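Local coordinates for protein 5'-deoxynucleotidase (Archaeoglobus fulgidus, PDB 1YNB) that probably removes the phosphate from 2'-deoxyribonucleoside 5'-monophosphates as a homodimeric, metal-dependent HD-domain 5'-deoxynucleotidase, at residues F13-G27 against F73-K86. Sequence-based numbering, arbitrary orientation.
Sequences FIHEVGSLKLTPRSG and FHDLHEARTMDLHK
The Phe13 ring meets Leu76 CD2 at its edge, 3.7 Å from CZ, with Phe73 CE1 near the same rim, while Val17 CG2 from its own helix lies on one face; flat and branched apolar groups suit this buried seam, which offers them only carbon. The guanidinium of Arg80 is likewise met at its edge, by the Glu16 carboxylate, the two planes only 25° apart. Arg80 grips side-on, NE to Glu16 OE2 at 2.5 Å and NH2 to Glu16 OE1 at 2.8 Å, both on the syn side. CG anti to the backbone N (chi1 174°) and an extended chain carry Glu16 across beside Ala79 to this grip. Leu20 CD2 lies 3.7 Å from Ala79 N, a close backbone approach that a small residue suits. Gln103 also bonds Glu16 OE2.

Farther along, Ser26, small enough to sit against backbone, donates from OG to Asp83 O (2.6 Å) and accepts from His85 ND1, near that imidazole's plane. Arg25 pairs through NE with Glu37; NH1 donates to a water within reach of Glu78 OE1 and, more weakly, Asp75 OD2. Helix 8-18 and its trailing loop thus pack along the segment following helix 61-73 in the all-helical HD-domain fold; His74 and Asp75 match its His-Asp signature, consistent with a metal site.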
loop_
_atom_site.group_PDB
_atom_site.type_symbol
_atom_site.label_atom_id
_atom_site.label_comp_id
_atom_site.label_asym_id
_atom_site.label_seq_id
_atom_site.Cartn_x
_atom_site.Cartn_y
_atom_site.Cartn_z
ATOM N N PHE A 13 -1.302 19.140 -15.477
ATOM C CA PHE A 13 -0.973 17.794 -15.894
ATOM C C PHE A 13 -0.697 16.899 -14.670
ATOM O O PHE A 13 -1.129 15.737 -14.639
ATOM C CB PHE A 13 0.265 17.799 -16.832
ATOM C CG PHE A 13 0.798 16.430 -17.155
ATOM C CD1 PHE A 13 0.129 15.591 -18.030
ATOM C CD2 PHE A 13 1.989 15.972 -16.576
ATOM C CE1 PHE A 13 0.625 14.326 -18.326
ATOM C CE2 PHE A 13 2.500 14.700 -16.867
ATOM C CZ PHE A 13 1.824 13.874 -17.739
ATOM N N ILE A 14 0.003 17.414 -13.659
ATOM C CA ILE A 14 0.297 16.581 -12.494
ATOM C C ILE A 14 -1.020 16.233 -11.756
ATOM O O ILE A 14 -1.172 15.103 -11.298
ATOM C CB ILE A 14 1.317 17.262 -11.549
ATOM C CG1 ILE A 14 2.693 17.282 -12.278
ATOM C CG2 ILE A 14 1.493 16.436 -10.246
ATOM C CD1 ILE A 14 3.765 18.251 -11.677
ATOM N N HIS A 15 -1.937 17.195 -11.685
ATOM C CA HIS A 15 -3.255 16.961 -11.055
ATOM C C HIS A 15 -3.955 15.901 -11.882
ATOM O O HIS A 15 -4.566 14.945 -11.345
ATOM C CB HIS A 15 -4.118 18.230 -11.054
ATOM C CG HIS A 15 -3.806 19.184 -9.937
ATOM N ND1 HIS A 15 -3.688 18.778 -8.624
ATOM C CD2 HIS A 15 -3.584 20.517 -9.938
ATOM C CE1 HIS A 15 -3.397 19.819 -7.868
ATOM N NE2 HIS A 15 -3.328 20.889 -8.639
ATOM N N GLU A 16 -3.862 16.040 -13.207
ATOM C CA GLU A 16 -4.537 15.083 -14.094
ATOM C C GLU A 16 -4.000 13.673 -13.938
ATOM O O GLU A 16 -4.753 12.703 -13.966
ATOM C CB GLU A 16 -4.421 15.531 -15.580
ATOM C CG GLU A 16 -4.984 14.480 -16.562
ATOM C CD GLU A 16 -5.050 14.976 -18.012
ATOM O OE1 GLU A 16 -4.758 16.169 -18.247
ATOM O OE2 GLU A 16 -5.413 14.177 -18.908
ATOM N N VAL A 17 -2.690 13.542 -13.780
ATOM C CA VAL A 17 -2.053 12.241 -13.594
ATOM C C VAL A 17 -2.573 11.594 -12.311
ATOM O O VAL A 17 -2.689 10.366 -12.235
ATOM C CB VAL A 17 -0.495 12.395 -13.483
ATOM C CG1 VAL A 17 0.164 11.125 -12.919
ATOM C CG2 VAL A 17 0.067 12.697 -14.921
ATOM N N GLY A 18 -2.871 12.418 -11.325
ATOM C CA GLY A 18 -3.377 11.890 -10.059
ATOM C C GLY A 18 -4.762 11.279 -10.245
ATOM O O GLY A 18 -5.162 10.412 -9.452
ATOM N N SER A 19 -5.509 11.686 -11.266
ATOM C CA SER A 19 -6.835 11.043 -11.490
ATOM C C SER A 19 -6.675 9.552 -11.834
ATOM O O SER A 19 -7.630 8.788 -11.739
ATOM C CB SER A 19 -7.642 11.751 -12.589
ATOM O OG SER A 19 -7.167 11.420 -13.879
ATOM N N LEU A 20 -5.484 9.107 -12.220
ATOM C CA LEU A 20 -5.316 7.689 -12.471
ATOM C C LEU A 20 -5.343 6.879 -11.167
ATOM O O LEU A 20 -5.500 5.650 -11.220
ATOM C CB LEU A 20 -4.022 7.402 -13.230
ATOM C CG LEU A 20 -4.123 7.895 -14.688
ATOM C CD1 LEU A 20 -2.773 7.752 -15.355
ATOM C CD2 LEU A 20 -5.174 7.077 -15.444
ATOM N N LYS A 21 -5.205 7.551 -10.017
ATOM C CA LYS A 21 -5.285 6.831 -8.732
ATOM C C LYS A 21 -6.788 6.651 -8.455
ATOM O O LYS A 21 -7.169 5.904 -7.559
ATOM C CB LYS A 21 -4.774 7.634 -7.534
ATOM C CG LYS A 21 -3.390 8.290 -7.676
ATOM C CD LYS A 21 -3.004 8.953 -6.309
ATOM C CE LYS A 21 -1.576 9.547 -6.314
ATOM N NZ LYS A 21 -1.308 10.229 -5.001
ATOM N N LEU A 22 -7.610 7.357 -9.217
ATOM C CA LEU A 22 -9.054 7.349 -9.033
ATOM C C LEU A 22 -9.755 6.709 -10.239
ATOM O O LEU A 22 -10.942 6.887 -10.421
ATOM C CB LEU A 22 -9.544 8.793 -8.904
ATOM C CG LEU A 22 -8.826 9.628 -7.840
ATOM C CD1 LEU A 22 -9.158 11.130 -7.985
ATOM C CD2 LEU A 22 -9.209 9.069 -6.484
ATOM N N THR A 23 -9.005 6.024 -11.100
ATOM C CA THR A 23 -9.590 5.369 -12.265
ATOM C C THR A 23 -9.445 3.849 -12.047
ATOM O O THR A 23 -8.342 3.302 -12.055
ATOM C CB THR A 23 -8.820 5.759 -13.568
ATOM O OG1 THR A 23 -8.888 7.176 -13.764
ATOM C CG2 THR A 23 -9.422 5.063 -14.757
ATOM N N PRO A 24 -10.560 3.137 -11.835
ATOM C CA PRO A 24 -10.385 1.697 -11.634
ATOM C C PRO A 24 -9.940 0.945 -12.880
ATOM O O PRO A 24 -10.230 1.375 -14.007
ATOM C CB PRO A 24 -11.788 1.225 -11.179
ATOM C CG PRO A 24 -12.680 2.157 -11.847
ATOM C CD PRO A 24 -11.984 3.534 -11.761
ATOM N N ARG A 25 -9.226 -0.163 -12.669
ATOM C CA ARG A 25 -8.876 -1.081 -13.749
ATOM C C ARG A 25 -10.258 -1.783 -13.884
ATOM O O ARG A 25 -10.619 -2.633 -13.083
ATOM C CB ARG A 25 -7.775 -2.009 -13.274
ATOM C CG ARG A 25 -6.396 -1.231 -13.377
ATOM C CD ARG A 25 -5.835 -1.442 -14.828
ATOM N NE ARG A 25 -5.314 -2.792 -14.946
ATOM C CZ ARG A 25 -4.840 -3.289 -16.098
ATOM N NH1 ARG A 25 -4.859 -2.510 -17.176
ATOM N NH2 ARG A 25 -4.374 -4.520 -16.175
ATOM N N SER A 26 -10.992 -1.389 -14.928
ATOM C CA SER A 26 -12.391 -1.803 -15.120
ATOM C C SER A 26 -12.788 -3.228 -15.350
ATOM O O SER A 26 -13.945 -3.587 -15.012
ATOM C CB SER A 26 -13.028 -0.955 -16.238
ATOM O OG SER A 26 -12.376 -1.242 -17.473
ATOM N N GLY A 27 -11.899 -4.009 -15.948
ATOM C CA GLY A 27 -12.157 -5.412 -16.249
ATOM C C GLY A 27 -12.505 -6.219 -15.025
ATOM O O GLY A 27 -13.269 -7.204 -15.099
ATOM N N PHE A 73 4.032 5.912 -18.597
ATOM C CA PHE A 73 3.254 6.733 -19.524
ATOM C C PHE A 73 2.309 5.942 -20.423
ATOM O O PHE A 73 1.534 6.526 -21.193
ATOM C CB PHE A 73 4.205 7.545 -20.422
ATOM C CG PHE A 73 4.825 8.719 -19.733
ATOM C CD1 PHE A 73 4.171 9.960 -19.723
ATOM C CD2 PHE A 73 6.002 8.577 -19.015
ATOM C CE1 PHE A 73 4.696 11.046 -18.989
ATOM C CE2 PHE A 73 6.544 9.653 -18.278
ATOM C CZ PHE A 73 5.884 10.886 -18.265
ATOM N N HIS A 74 2.366 4.623 -20.325
ATOM C CA HIS A 74 1.579 3.750 -21.179
ATOM C C HIS A 74 0.071 3.991 -21.242
ATOM O O HIS A 74 -0.493 4.098 -22.325
ATOM C CB HIS A 74 1.872 2.293 -20.817
ATOM C CG HIS A 74 1.410 1.311 -21.847
ATOM N ND1 HIS A 74 0.999 0.032 -21.528
ATOM C CD2 HIS A 74 1.321 1.413 -23.195
ATOM C CE1 HIS A 74 0.678 -0.611 -22.637
ATOM N NE2 HIS A 74 0.864 0.204 -23.661
ATOM N N ASP A 75 -0.611 4.095 -20.113
ATOM C CA ASP A 75 -2.056 4.319 -20.217
ATOM C C ASP A 75 -2.408 5.716 -19.820
ATOM O O ASP A 75 -3.554 5.997 -19.531
ATOM C CB ASP A 75 -2.821 3.354 -19.303
ATOM C CG ASP A 75 -2.384 1.942 -19.477
ATOM O OD1 ASP A 75 -2.213 1.519 -20.648
ATOM O OD2 ASP A 75 -2.207 1.257 -18.447
ATOM N N LEU A 76 -1.432 6.615 -19.830
ATOM C CA LEU A 76 -1.703 7.943 -19.359
ATOM C C LEU A 76 -2.950 8.582 -19.921
ATOM O O LEU A 76 -3.694 9.256 -19.199
ATOM C CB LEU A 76 -0.479 8.827 -19.590
ATOM C CG LEU A 76 -0.141 9.611 -18.324
ATOM C CD1 LEU A 76 -0.048 8.654 -17.124
ATOM C CD2 LEU A 76 1.182 10.358 -18.511
ATOM N N HIS A 77 -3.201 8.375 -21.201
ATOM C CA HIS A 77 -4.383 8.976 -21.809
ATOM C C HIS A 77 -5.679 8.463 -21.169
ATOM O O HIS A 77 -6.704 9.112 -21.281
ATOM C CB HIS A 77 -4.397 8.697 -23.314
ATOM C CG HIS A 77 -4.445 7.243 -23.639
ATOM N ND1 HIS A 77 -5.631 6.567 -23.834
ATOM C CD2 HIS A 77 -3.469 6.308 -23.666
ATOM C CE1 HIS A 77 -5.383 5.275 -23.957
ATOM N NE2 HIS A 77 -4.079 5.091 -23.854
ATOM N N GLU A 78 -5.636 7.311 -20.501
ATOM C CA GLU A 78 -6.861 6.777 -19.874
ATOM C C GLU A 78 -7.419 7.721 -18.789
ATOM O O GLU A 78 -8.564 7.554 -18.303
ATOM C CB GLU A 78 -6.599 5.379 -19.307
ATOM C CG GLU A 78 -6.339 4.336 -20.405
ATOM C CD GLU A 78 -6.161 2.924 -19.870
ATOM O OE1 GLU A 78 -6.010 2.748 -18.640
ATOM O OE2 GLU A 78 -6.152 1.973 -20.688
ATOM N N ALA A 79 -6.618 8.718 -18.419
ATOM C CA ALA A 79 -7.048 9.710 -17.435
ATOM C C ALA A 79 -8.256 10.411 -18.029
ATOM O O ALA A 79 -9.139 10.871 -17.304
ATOM C CB ALA A 79 -5.948 10.726 -17.183
ATOM N N ARG A 80 -8.262 10.502 -19.359
ATOM C CA ARG A 80 -9.356 11.126 -20.101
ATOM C C ARG A 80 -10.264 10.099 -20.768
ATOM O O ARG A 80 -11.456 10.346 -20.940
ATOM C CB ARG A 80 -8.797 12.053 -21.194
ATOM C CG ARG A 80 -8.007 13.227 -20.653
ATOM C CD ARG A 80 -7.186 13.954 -21.758
ATOM N NE ARG A 80 -6.328 14.963 -21.137
ATOM C CZ ARG A 80 -6.177 16.211 -21.565
ATOM N NH1 ARG A 80 -6.817 16.633 -22.649
ATOM N NH2 ARG A 80 -5.437 17.063 -20.855
ATOM N N THR A 81 -9.722 8.949 -21.147
ATOM C CA THR A 81 -10.542 7.963 -21.866
ATOM C C THR A 81 -11.091 6.793 -21.070
ATOM O O THR A 81 -11.957 6.067 -21.567
ATOM C CB THR A 81 -9.772 7.357 -23.057
ATOM O OG1 THR A 81 -8.786 6.440 -22.573
ATOM C CG2 THR A 81 -9.071 8.458 -23.851
ATOM N N MET A 82 -10.603 6.621 -19.843
ATOM C CA MET A 82 -11.007 5.507 -18.989
ATOM C C MET A 82 -10.311 4.233 -19.457
ATOM O O MET A 82 -9.772 4.175 -20.580
ATOM C CB MET A 82 -12.526 5.281 -19.028
ATOM C CG MET A 82 -13.356 6.504 -18.633
ATOM S SD MET A 82 -15.161 6.207 -18.790
ATOM C CE MET A 82 -15.369 4.925 -17.446
ATOM N N ASP A 83 -10.293 3.230 -18.582
ATOM C CA ASP A 83 -9.697 1.940 -18.897
ATOM C C ASP A 83 -10.774 1.201 -19.677
ATOM O O ASP A 83 -11.689 0.639 -19.079
ATOM C CB ASP A 83 -9.371 1.159 -17.612
ATOM C CG ASP A 83 -8.876 -0.250 -17.888
ATOM O OD1 ASP A 83 -8.723 -1.035 -16.924
ATOM O OD2 ASP A 83 -8.630 -0.585 -19.070
ATOM N N LEU A 84 -10.697 1.231 -21.008
ATOM C CA LEU A 84 -11.700 0.523 -21.812
ATOM C C LEU A 84 -11.421 -0.982 -21.767
ATOM O O LEU A 84 -10.462 -1.460 -22.375
ATOM C CB LEU A 84 -11.684 1.019 -23.270
ATOM C CG LEU A 84 -11.929 2.524 -23.428
ATOM C CD1 LEU A 84 -11.773 2.932 -24.894
ATOM C CD2 LEU A 84 -13.314 2.877 -22.915
ATOM N N HIS A 85 -12.248 -1.728 -21.034
ATOM C CA HIS A 85 -12.058 -3.176 -20.937
ATOM C C HIS A 85 -12.451 -3.906 -22.230
ATOM O O HIS A 85 -13.141 -3.353 -23.094
ATOM C CB HIS A 85 -12.843 -3.763 -19.742
ATOM C CG HIS A 85 -14.317 -3.497 -19.782
ATOM N ND1 HIS A 85 -14.945 -2.644 -18.898
ATOM C CD2 HIS A 85 -15.289 -3.962 -20.609
ATOM C CE1 HIS A 85 -16.238 -2.595 -19.175
ATOM N NE2 HIS A 85 -16.471 -3.385 -20.210
ATOM N N LYS A 86 -11.997 -5.154 -22.339
ATOM C CA LYS A 86 -12.237 -6.030 -23.495
ATOM C C LYS A 86 -13.655 -5.987 -24.073
ATOM O O LYS A 86 -13.837 -5.813 -25.283
ATOM C CB LYS A 86 -11.905 -7.474 -23.118
ATOM C CG LYS A 86 -10.757 -7.597 -22.111
ATOM C CD LYS A 86 -11.133 -7.011 -20.730
ATOM C CE LYS A 86 -9.884 -6.596 -19.955
ATOM N NZ LYS A 86 -10.180 -5.868 -18.687
HETATM O O HOH W 1 -10.031 10.537 -14.937
HETATM O O HOH W 2 -10.295 8.179 -16.504
HETATM O O HOH W 3 -11.665 2.995 -15.979
HETATM O O HOH W 4 -4.869 0.299 -17.776
HETATM O O HOH W 5 -9.105 -3.711 -16.592
#